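Local structure of cellulase (Clostridium cellulovorans, 6UI3) at residues 114-117 with 118-121; 122-125 with 126-130. The protein is a GH5_4 endoglucanase of broad specificity, the chain described being its catalytic glycoside hydrolase family 5 piece, which probably cleaves beta-glucan chains such as cellulose. All coordinates share one frame; numbering follows the deposited sequence.

Interaction 1: residues 114-117 with 118-121; sequences QFDE and AHKA
Gln114 lays its carboxamide over one face of the His119 imidazole as the loop after barrel strand 101-105 turns into helix 120-137 of the TIM barrel. The amide and ring planes stand 25° apart, with Gln114 NE2 3.6 Å from His119 CD2. Gln114 CG lies beside its own backbone N (chi1 -60°) and the chain is extended beyond it, which carries the amide along the ring, while Gln114 CB makes an off-centre CH-pi contact with the same imidazole. Phe115 is the centre of an inverse gamma turn and sends its ring the other way, edge-to-face with Tyr172 of helix 163-182.

The buried Asp116 meets the edge of the His119 ring in a His-carboxylate hydrogen bond. His119 ND1 donates to the syn lone pair of Asp116 OD1 over 2.7 Å, nearly straight at 166° and almost in the ring plane, although the carboxylate is turned well away from that plane. The same OD1 takes a weak bond from His119 N, and His119 N also reaches Asp116 O at 3.2 Å from above the carbonyl plane, closing a beta turn. Asp116 OD2 is held by His155, so both carboxylate oxygens are engaged and the rotation of the group is fixed.

Glu117 runs alongside Lys120, the two side chains pointing the same way. A bend at the second torsion brings its carboxylate to the ammonium, where Glu117 OE2 and Lys120 NZ form a salt bridge at 3.3 Å, longer than a tight ion pair. Lys120 NZ has its stronger partner in Glu171 of helix 163-182, so two acids share its charge. Glu117 O receives a weak bond from Lys120 N and lies 2.9 Å from a water that accepts from Ala121 N at 3.0 Å.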
# COMPACT_ATOMS: atom_id res chain seq x y z
N GLN A 114 14.88 6.73 -8.10
CA GLN A 114 15.50 7.82 -8.85
C GLN A 114 14.81 9.16 -8.59
O GLN A 114 14.80 10.05 -9.44
CB GLN A 114 15.53 7.48 -10.34
CG GLN A 114 16.35 6.21 -10.62
CD GLN A 114 16.43 5.90 -12.08
OE1 GLN A 114 15.42 5.82 -12.77
NE2 GLN A 114 17.65 5.74 -12.58
N PHE A 115 14.31 9.34 -7.36
CA PHE A 115 13.65 10.59 -6.97
C PHE A 115 14.69 11.63 -6.55
O PHE A 115 14.90 11.92 -5.37
CB PHE A 115 12.58 10.33 -5.90
CG PHE A 115 11.28 9.85 -6.50
CD1 PHE A 115 11.15 8.56 -6.99
CD2 PHE A 115 10.20 10.72 -6.64
CE1 PHE A 115 9.98 8.14 -7.62
CE2 PHE A 115 9.03 10.31 -7.25
CZ PHE A 115 8.91 9.03 -7.73
N ASP A 116 15.33 12.20 -7.57
CA ASP A 116 16.36 13.22 -7.42
C ASP A 116 16.31 14.14 -8.63
O ASP A 116 15.69 13.83 -9.64
CB ASP A 116 17.75 12.58 -7.20
CG ASP A 116 18.07 11.51 -8.24
OD1 ASP A 116 18.04 11.84 -9.43
OD2 ASP A 116 18.32 10.34 -7.85
N GLU A 117 16.97 15.30 -8.52
CA GLU A 117 16.91 16.25 -9.62
C GLU A 117 17.52 15.70 -10.90
O GLU A 117 17.06 16.02 -12.00
CB GLU A 117 17.59 17.56 -9.25
CG GLU A 117 16.73 18.47 -8.38
CD GLU A 117 15.52 19.02 -9.12
OE1 GLU A 117 15.62 19.24 -10.35
OE2 GLU A 117 14.48 19.23 -8.48
N ALA A 118 18.57 14.89 -10.78
CA ALA A 118 19.22 14.33 -11.96
C ALA A 118 18.26 13.50 -12.81
O ALA A 118 18.44 13.42 -14.03
CB ALA A 118 20.42 13.48 -11.54
N HIS A 119 17.25 12.88 -12.22
CA HIS A 119 16.32 12.02 -12.95
C HIS A 119 14.90 12.55 -12.99
O HIS A 119 14.02 11.88 -13.52
CB HIS A 119 16.32 10.59 -12.40
CG HIS A 119 17.67 9.95 -12.42
ND1 HIS A 119 18.59 10.11 -11.41
CD2 HIS A 119 18.27 9.16 -13.34
CE1 HIS A 119 19.70 9.46 -11.70
NE2 HIS A 119 19.52 8.86 -12.87
N LYS A 120 14.65 13.76 -12.47
CA LYS A 120 13.28 14.23 -12.27
C LYS A 120 12.47 14.20 -13.57
O LYS A 120 11.34 13.70 -13.59
CB LYS A 120 13.28 15.64 -11.68
CG LYS A 120 11.87 16.23 -11.54
CD LYS A 120 11.83 17.53 -10.79
CE LYS A 120 12.38 18.66 -11.63
NZ LYS A 120 12.38 19.95 -10.88
N ALA A 121 12.99 14.80 -14.64
CA ALA A 121 12.22 14.85 -15.88
C ALA A 121 11.90 13.45 -16.37
O ALA A 121 10.78 13.16 -16.80
CB ALA A 121 12.96 15.66 -16.94
O HOH W 1 15.89 15.74 -14.60

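Interaction 2: residues 122-125 with 126-130; sequences AIIN and EGTIV
Glu126 N and Gly127 N donate to Ala122 O and Ile123 O, each over 2.9 Å, the first two of the i to i+4 bonds that join 122-125 to 126-130 as consecutive turns of one alpha helix. Thr128 N and Ile129 N continue the pattern onto Ile124 O and Asn125 O. Ile124 O carries a second bond, from Thr128 OG1 at 2.8 Å, and the hydroxyl and the amide approach it from opposite faces of the carbonyl plane. Thr128 OG1 can turn back in this way because it lies beside its own backbone N (chi1 -68°).

The turns belong to helix 120-137, the helix of the beta-alpha-beta unit that links strands 101-105 and 145-148 of the barrel. On one flank Thr128 also packs on Ile176 and Val179 of helix 163-182, and Ile123 on Val168 of the same helix.

On the exposed flank Asn125 and Ile129 meet at an angle: the methyl Ile129 CD1 lies over one face of the Asn125 amide, off centre, 3.7 Å from Asn125 OD1 and about as far from ND2. Ile129 CG1 also passes 3.3 Å from Asn125 O. Glu126 stretches out, and its OE1 takes a 2.7 Å bond from a water that is weakly tied to Ala122 O; OE2 is held by the hydroxyl of Tyr73.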
# COMPACT_ATOMS: atom_id res chain seq x y z
N ALA A 122 12.88 12.54 -16.29
CA ALA A 122 12.67 11.19 -16.80
C ALA A 122 11.66 10.41 -15.97
O ALA A 122 10.86 9.65 -16.53
CB ALA A 122 13.99 10.44 -16.85
N ILE A 123 11.68 10.55 -14.64
CA ILE A 123 10.74 9.78 -13.82
C ILE A 123 9.33 10.33 -13.96
O ILE A 123 8.35 9.58 -13.94
CB ILE A 123 11.17 9.65 -12.34
CG1 ILE A 123 10.96 10.95 -11.57
CG2 ILE A 123 12.59 9.13 -12.25
CD1 ILE A 123 11.40 10.88 -10.10
N ILE A 124 9.19 11.64 -14.11
CA ILE A 124 7.86 12.19 -14.29
C ILE A 124 7.30 11.77 -15.65
O ILE A 124 6.11 11.46 -15.79
CB ILE A 124 7.84 13.72 -14.05
CG1 ILE A 124 8.15 14.01 -12.57
CG2 ILE A 124 6.50 14.31 -14.47
CD1 ILE A 124 8.24 15.45 -12.19
N ASN A 125 8.16 11.72 -16.67
CA ASN A 125 7.72 11.27 -17.99
C ASN A 125 7.30 9.80 -17.97
O ASN A 125 6.22 9.44 -18.45
CB ASN A 125 8.82 11.53 -19.02
CG ASN A 125 8.41 11.15 -20.42
OD1 ASN A 125 7.44 11.67 -20.97
ND2 ASN A 125 9.13 10.22 -20.99
N GLU A 126 8.13 8.93 -17.38
CA GLU A 126 7.76 7.52 -17.31
C GLU A 126 6.50 7.32 -16.46
O GLU A 126 5.59 6.59 -16.86
CB GLU A 126 8.92 6.67 -16.78
CG GLU A 126 8.60 5.18 -16.72
CD GLU A 126 9.75 4.30 -16.26
OE1 GLU A 126 10.87 4.82 -16.06
OE2 GLU A 126 9.53 3.08 -16.09
N GLY A 127 6.42 7.97 -15.31
CA GLY A 127 5.23 7.83 -14.49
C GLY A 127 3.98 8.32 -15.19
O GLY A 127 2.90 7.73 -15.05
N THR A 128 4.10 9.41 -15.96
CA THR A 128 2.96 9.93 -16.71
C THR A 128 2.50 8.92 -17.75
O THR A 128 1.30 8.64 -17.89
CB THR A 128 3.32 11.25 -17.37
OG1 THR A 128 3.51 12.27 -16.37
CG2 THR A 128 2.24 11.73 -18.32
N ILE A 129 3.44 8.36 -18.51
CA ILE A 129 3.08 7.43 -19.58
C ILE A 129 2.48 6.15 -19.01
O ILE A 129 1.49 5.61 -19.53
CB ILE A 129 4.31 7.17 -20.47
CG1 ILE A 129 4.66 8.45 -21.23
CG2 ILE A 129 4.06 6.00 -21.42
CD1 ILE A 129 6.02 8.43 -21.88
N VAL A 130 3.05 5.64 -17.91
CA VAL A 130 2.55 4.43 -17.27
C VAL A 130 1.17 4.67 -16.65
O VAL A 130 0.23 3.90 -16.89
CB VAL A 130 3.58 3.89 -16.26
CG1 VAL A 130 2.96 2.80 -15.39
CG2 VAL A 130 4.82 3.38 -16.98
O HOH W 2 12.31 7.13 -15.87

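How the interactions relate
Interaction 1 comes first along the chain and runs straight into interaction 2: residues 114-119 lead from the loop after strand 101-105 into helix 120-137, and 122-130 form the following turns of that helix. Their centres are 11 Å apart, on the same side of the chain's centre. The two touch through Ile123, whose CD1 packs 3.6 Å from Gln114 O and 3.7 Å from Phe115 CD2, so the loop packs against the first turn of its own helix. Both contacts also face helix 163-182, which receives Phe115, Ile123 and Thr128. Together they span the entry and first turns of one outer helix of the barrel wall.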